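PDB 3PF0: imelysin-like protein from Psychrobacter arcticus, which is of unknown function but belongs to the imelysin-like (peptidase M75) family and may be a metalloendopeptidase. Local coordinates for residues Q73-H78 against R199-E204; D100-L105 against Q166-L171. One frame throughout, in Å; residues are numbered along the deposited sequence. Where two conformers were deposited one is given.

Contact 1 (Q73-H78 against R199-E204)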
loop_
_atom_site.group_PDB
_atom_site.type_symbol
_atom_site.label_atom_id
_atom_site.label_comp_id
_atom_site.label_asym_id
_atom_site.label_seq_id
_atom_site.Cartn_x
_atom_site.Cartn_y
_atom_site.Cartn_z
ATOM N N GLN A 73 -12.804 -0.328 -4.967
ATOM C CA GLN A 73 -12.405 -1.707 -5.243
ATOM C C GLN A 73 -12.939 -2.684 -4.189
ATOM O O GLN A 73 -13.266 -3.820 -4.544
ATOM C CB GLN A 73 -10.879 -1.827 -5.378
ATOM C CG GLN A 73 -10.266 -1.047 -6.551
ATOM C CD GLN A 73 -11.068 -1.025 -7.835
ATOM O OE1 GLN A 73 -11.698 -2.007 -8.256
ATOM N NE2 GLN A 73 -11.031 0.104 -8.507
ATOM N N SER A 74 -13.026 -2.240 -2.909
ATOM C CA SER A 74 -13.564 -3.039 -1.808
ATOM C C SER A 74 -15.071 -3.200 -2.004
ATOM O O SER A 74 -15.610 -4.279 -1.774
ATOM C CB SER A 74 -13.248 -2.388 -0.463
ATOM O OG SER A 74 -13.479 -3.293 0.604
ATOM N N ASP A 75 -15.748 -2.118 -2.462
ATOM C CA ASP A 75 -17.188 -2.126 -2.771
ATOM C C ASP A 75 -17.469 -3.083 -3.934
ATOM O O ASP A 75 -18.436 -3.840 -3.872
ATOM C CB ASP A 75 -17.696 -0.718 -3.152
ATOM C CG ASP A 75 -17.890 0.253 -2.000
ATOM O OD1 ASP A 75 -17.687 -0.158 -0.833
ATOM O OD2 ASP A 75 -18.200 1.433 -2.270
ATOM N N LEU A 76 -16.631 -3.050 -4.994
ATOM C CA LEU A 76 -16.831 -3.959 -6.127
ATOM C C LEU A 76 -16.605 -5.418 -5.690
ATOM O O LEU A 76 -17.365 -6.288 -6.124
ATOM C CB LEU A 76 -15.976 -3.604 -7.363
ATOM C CG LEU A 76 -16.113 -4.558 -8.608
ATOM C CD1 LEU A 76 -17.578 -4.743 -9.062
ATOM C CD2 LEU A 76 -15.247 -4.099 -9.750
ATOM N N LEU A 77 -15.622 -5.677 -4.793
ATOM C CA LEU A 77 -15.379 -7.026 -4.285
ATOM C C LEU A 77 -16.596 -7.497 -3.498
ATOM O O LEU A 77 -17.067 -8.610 -3.729
ATOM C CB LEU A 77 -14.095 -7.112 -3.420
ATOM C CG LEU A 77 -13.722 -8.522 -2.868
ATOM C CD1 LEU A 77 -13.496 -9.550 -4.005
ATOM C CD2 LEU A 77 -12.518 -8.457 -1.947
ATOM N N HIS A 78 -17.125 -6.631 -2.588
ATOM C CA HIS A 78 -18.305 -6.946 -1.790
ATOM C C HIS A 78 -19.512 -7.253 -2.693
ATOM O O HIS A 78 -20.183 -8.265 -2.494
ATOM C CB HIS A 78 -18.664 -5.811 -0.793
ATOM C CG HIS A 78 -19.942 -6.102 -0.068
ATOM N ND1 HIS A 78 -19.962 -6.923 1.058
ATOM C CD2 HIS A 78 -21.219 -5.821 -0.423
ATOM C CE1 HIS A 78 -21.242 -7.061 1.379
ATOM N NE2 HIS A 78 -22.035 -6.413 0.520
ATOM N N ARG A 199 -14.243 0.940 6.613
ATOM C CA ARG A 199 -13.012 1.525 7.151
ATOM C C ARG A 199 -12.340 2.452 6.135
ATOM O O ARG A 199 -11.891 3.532 6.508
ATOM C CB ARG A 199 -12.032 0.429 7.603
ATOM C CG ARG A 199 -12.474 -0.267 8.880
ATOM C CD ARG A 199 -11.537 -1.404 9.259
ATOM N NE ARG A 199 -12.027 -2.119 10.442
ATOM C CZ ARG A 199 -11.790 -1.750 11.697
ATOM N NH1 ARG A 199 -11.044 -0.680 11.954
ATOM N NH2 ARG A 199 -12.279 -2.456 12.704
ATOM N N LEU A 200 -12.286 2.033 4.860
ATOM C CA LEU A 200 -11.672 2.801 3.775
ATOM C C LEU A 200 -12.443 4.083 3.459
ATOM O O LEU A 200 -11.815 5.114 3.192
ATOM C CB LEU A 200 -11.534 1.937 2.505
ATOM C CG LEU A 200 -10.566 0.748 2.611
ATOM C CD1 LEU A 200 -10.723 -0.199 1.436
ATOM C CD2 LEU A 200 -9.150 1.210 2.717
ATOM N N LYS A 201 -13.789 4.030 3.493
ATOM C CA LYS A 201 -14.616 5.212 3.231
ATOM C C LYS A 201 -14.484 6.204 4.369
ATOM O O LYS A 201 -14.471 7.410 4.126
ATOM C CB LYS A 201 -16.082 4.834 3.007
ATOM C CG LYS A 201 -16.404 4.648 1.530
ATOM C CD LYS A 201 -17.724 3.921 1.313
ATOM C CE LYS A 201 -17.518 2.456 1.015
ATOM N NZ LYS A 201 -18.576 1.605 1.627
ATOM N N ASP A 202 -14.325 5.703 5.602
ATOM C CA ASP A 202 -14.152 6.556 6.773
ATOM C C ASP A 202 -12.829 7.317 6.692
ATOM O O ASP A 202 -12.797 8.484 7.065
ATOM C CB ASP A 202 -14.242 5.732 8.065
ATOM C CG ASP A 202 -15.655 5.319 8.467
ATOM O OD1 ASP A 202 -16.575 5.385 7.600
ATOM O OD2 ASP A 202 -15.843 4.913 9.640
ATOM N N ILE A 203 -11.755 6.670 6.169
ATOM C CA ILE A 203 -10.430 7.280 5.992
ATOM C C ILE A 203 -10.511 8.336 4.884
ATOM O O ILE A 203 -10.015 9.449 5.086
ATOM C CB ILE A 203 -9.329 6.217 5.730
ATOM C CG1 ILE A 203 -9.120 5.351 6.994
ATOM C CG2 ILE A 203 -7.991 6.866 5.296
ATOM C CD1 ILE A 203 -8.600 4.027 6.720
ATOM N N GLU A 204 -11.161 7.999 3.742
ATOM C CA GLU A 204 -11.393 8.914 2.621
ATOM C C GLU A 204 -12.157 10.181 3.090
ATOM O O GLU A 204 -11.745 11.293 2.750
ATOM C CB GLU A 204 -12.178 8.207 1.500
ATOM C CG GLU A 204 -12.420 9.083 0.281
ATOM C CD GLU A 204 -13.548 8.680 -0.649
ATOM O OE1 GLU A 204 -14.071 7.548 -0.522
ATOM O OE2 GLU A 204 -13.897 9.503 -1.525
#
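Two long helices of the all-helical imelysin-like fold, 48-84 and 183-214, meet here through Ser74 and Asp75 on one side and Leu200 and Lys201 on the other. On the buried side Ser74 CB lies 3.8 Å from Leu200 CD1, one methyl branch of the leucine resting against the serine's methylene. In one of the two conformers of Ser74, with OG anti to the backbone N (chi1 -166°), the hydroxyl is hydrogen-bonded to the carbonyl oxygen of Ser193, about two turns earlier in helix 183-214. The backbones stay well apart, Ser74 CA and Leu200 CA being 8.3 Å from each other, and within this helical bundle Leu200 also reaches Trp109 of helix 92-112 and Ile129 of helix 125-129. At the partly exposed margin, Asp75 and Lys201 extend from opposite directions to form a salt bridge. Its hydrogen bond, Lys201 NZ to Asp75 OD1 at 3.2 Å, is weak. The lysine chain bends at chi3 (-99°) and chi4, which lays CE as well as NZ beside the carboxylate: Lys201 CE is as near Asp75 OD1 as NZ is (3.2 Å), and the ammonium is not aimed squarely at that oxygen.

Contact 2 (D100-L105 against Q166-L171)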
loop_
_atom_site.group_PDB
_atom_site.type_symbol
_atom_site.label_atom_id
_atom_site.label_comp_id
_atom_site.label_asym_id
_atom_site.label_seq_id
_atom_site.Cartn_x
_atom_site.Cartn_y
_atom_site.Cartn_z
ATOM N N ASP A 100 -9.560 -12.338 -8.752
ATOM C CA ASP A 100 -9.042 -11.275 -9.608
ATOM C C ASP A 100 -9.343 -9.905 -9.020
ATOM O O ASP A 100 -8.458 -9.058 -9.002
ATOM C CB ASP A 100 -9.630 -11.382 -11.027
ATOM C CG ASP A 100 -9.153 -12.590 -11.813
ATOM O OD1 ASP A 100 -8.219 -13.280 -11.340
ATOM O OD2 ASP A 100 -9.735 -12.864 -12.883
ATOM N N GLN A 101 -10.582 -9.697 -8.526
ATOM C CA GLN A 101 -11.010 -8.441 -7.917
ATOM C C GLN A 101 -10.285 -8.222 -6.570
ATOM O O GLN A 101 -9.971 -7.079 -6.235
ATOM C CB GLN A 101 -12.541 -8.387 -7.761
ATOM C CG GLN A 101 -13.117 -7.034 -7.305
ATOM C CD GLN A 101 -12.519 -5.813 -7.983
ATOM O OE1 GLN A 101 -12.208 -5.805 -9.177
ATOM N NE2 GLN A 101 -12.355 -4.745 -7.233
ATOM N N TRP A 102 -9.964 -9.296 -5.834
ATOM C CA TRP A 102 -9.199 -9.147 -4.586
ATOM C C TRP A 102 -7.839 -8.502 -4.912
ATOM O O TRP A 102 -7.430 -7.588 -4.204
ATOM C CB TRP A 102 -9.023 -10.488 -3.840
ATOM C CG TRP A 102 -8.041 -10.395 -2.701
ATOM C CD1 TRP A 102 -8.296 -9.952 -1.433
ATOM C CD2 TRP A 102 -6.613 -10.552 -2.790
ATOM N NE1 TRP A 102 -7.123 -9.889 -0.709
ATOM C CE2 TRP A 102 -6.073 -10.223 -1.527
ATOM C CE3 TRP A 102 -5.736 -10.956 -3.815
ATOM C CZ2 TRP A 102 -4.700 -10.281 -1.265
ATOM C CZ3 TRP A 102 -4.378 -11.003 -3.554
ATOM C CH2 TRP A 102 -3.876 -10.709 -2.282
ATOM N N LEU A 103 -7.154 -8.973 -6.003
ATOM C CA LEU A 103 -5.844 -8.457 -6.421
ATOM C C LEU A 103 -5.923 -6.969 -6.788
ATOM O O LEU A 103 -5.024 -6.222 -6.401
ATOM C CB LEU A 103 -5.257 -9.278 -7.592
ATOM C CG LEU A 103 -3.844 -8.895 -8.114
ATOM C CD1 LEU A 103 -2.813 -8.783 -6.975
ATOM C CD2 LEU A 103 -3.370 -9.875 -9.184
ATOM N N VAL A 104 -6.984 -6.550 -7.535
ATOM C CA VAL A 104 -7.230 -5.145 -7.920
ATOM C C VAL A 104 -7.290 -4.298 -6.629
ATOM O O VAL A 104 -6.634 -3.255 -6.541
ATOM C CB VAL A 104 -8.514 -4.990 -8.800
ATOM C CG1 VAL A 104 -8.842 -3.519 -9.080
ATOM C CG2 VAL A 104 -8.405 -5.777 -10.114
ATOM N N LEU A 105 -8.035 -4.784 -5.616
ATOM C CA LEU A 105 -8.161 -4.154 -4.305
ATOM C C LEU A 105 -6.820 -4.138 -3.547
ATOM O O LEU A 105 -6.492 -3.119 -2.933
ATOM C CB LEU A 105 -9.257 -4.850 -3.462
ATOM C CG LEU A 105 -9.262 -4.583 -1.941
ATOM C CD1 LEU A 105 -9.557 -3.105 -1.619
ATOM C CD2 LEU A 105 -10.218 -5.493 -1.248
ATOM N N GLN A 166 -9.103 -10.483 9.434
ATOM C CA GLN A 166 -9.866 -9.693 8.476
ATOM C C GLN A 166 -8.950 -8.853 7.557
ATOM O O GLN A 166 -7.730 -9.043 7.542
ATOM C CB GLN A 166 -10.876 -8.798 9.227
ATOM C CG GLN A 166 -10.235 -7.869 10.246
ATOM C CD GLN A 166 -11.247 -7.225 11.150
ATOM O OE1 GLN A 166 -12.053 -6.386 10.731
ATOM N NE2 GLN A 166 -11.178 -7.557 12.427
ATOM N N GLY A 167 -9.561 -7.938 6.807
ATOM C CA GLY A 167 -8.872 -7.064 5.865
ATOM C C GLY A 167 -8.398 -7.795 4.623
ATOM O O GLY A 167 -8.833 -8.925 4.349
ATOM N N ILE A 168 -7.470 -7.168 3.888
ATOM C CA ILE A 168 -6.882 -7.729 2.663
ATOM C C ILE A 168 -6.252 -9.139 2.917
ATOM O O ILE A 168 -6.614 -10.040 2.160
ATOM C CB ILE A 168 -5.901 -6.717 2.000
ATOM C CG1 ILE A 168 -6.716 -5.564 1.377
ATOM C CG2 ILE A 168 -5.000 -7.376 0.938
ATOM C CD1 ILE A 168 -6.044 -4.313 1.337
ATOM N N PRO A 169 -5.396 -9.403 3.953
ATOM C CA PRO A 169 -4.851 -10.770 4.108
ATOM C C PRO A 169 -5.893 -11.808 4.556
ATOM O O PRO A 169 -5.736 -12.989 4.234
ATOM C CB PRO A 169 -3.760 -10.602 5.164
ATOM C CG PRO A 169 -4.161 -9.395 5.943
ATOM C CD PRO A 169 -4.811 -8.484 4.954
ATOM N N GLY A 170 -6.934 -11.367 5.282
ATOM C CA GLY A 170 -8.032 -12.223 5.712
ATOM C C GLY A 170 -8.828 -12.708 4.507
ATOM O O GLY A 170 -9.099 -13.903 4.371
ATOM N N LEU A 171 -9.173 -11.778 3.598
ATOM C CA LEU A 171 -9.902 -12.081 2.364
ATOM C C LEU A 171 -9.064 -12.982 1.443
ATOM O O LEU A 171 -9.586 -13.933 0.858
ATOM C CB LEU A 171 -10.289 -10.772 1.659
ATOM C CG LEU A 171 -11.489 -10.039 2.264
ATOM C CD1 LEU A 171 -11.465 -8.555 1.928
ATOM C CD2 LEU A 171 -12.806 -10.693 1.848
#
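The indole of Trp102 meets the N-terminal part of helix 167-176, its NE1 donating a hydrogen bond of 2.9 Å to Ile168 O. The N-H points fairly well at the oxygen (152°), which sits at the ring edge, slightly out of the indole plane; seen from the acceptor, the donor is tilted from the carbonyl plane. Packing is closest around this bond. Ile168 CG2 lies 3.7 Å from Trp102 CZ2 and equally near NE1, the two side chains crossing at about a right angle, while Leu171 CB approaches the pyrrole side 3.8 Å from Trp102 CD1. A chi1 of 170° turns CG of the tryptophan opposite its backbone N and sends the ring across to helix 167-176. Helices 92-112 and 167-176 belong to the same bundle and run nearly antiparallel here (162°), their axes 10.7 Å apart, a separation filled by the indole with Leu105, Ile168 and Leu171. Toward Leu105 the fit slackens: its CG comes no nearer than 4.3 Å to Ile168 CG1, and Leu196 of helix 183-214 touches both residues as well as Leu171. A leucine in place of Trp102 would remove the indole N-H and probably leave Ile168 O without this donor and a gap against Ile168 CG2. The four touching residues are all buried; the solvent side lies on the far flank of helix 92-112, where Asp100 and Val104 are exposed, and Pro169, whose CB is directed away from that helix, touches Asn130.

Overall arrangement
Contact 2 is wholly buried, whereas contact 1 runs from a buried serine-leucine pair out to a partly exposed charged pair. Their chemistry follows: the inner contact relies on apolar side chains and a hydrogen bond from a side chain to a main-chain oxygen, the outer one adds a salt bridge. Four different helices supply the segments, yet the two contacts, with centres 11 Å apart, share a seam where helices 48-84 and 92-112 touch. There Gln73 O is probably hydrogen-bonded to Gln101 NE2 (3.0 Å), and Gln73 CB packs on Leu105 CA. Leu196 of helix 183-214, which packs against contact 2, also touches Ser74.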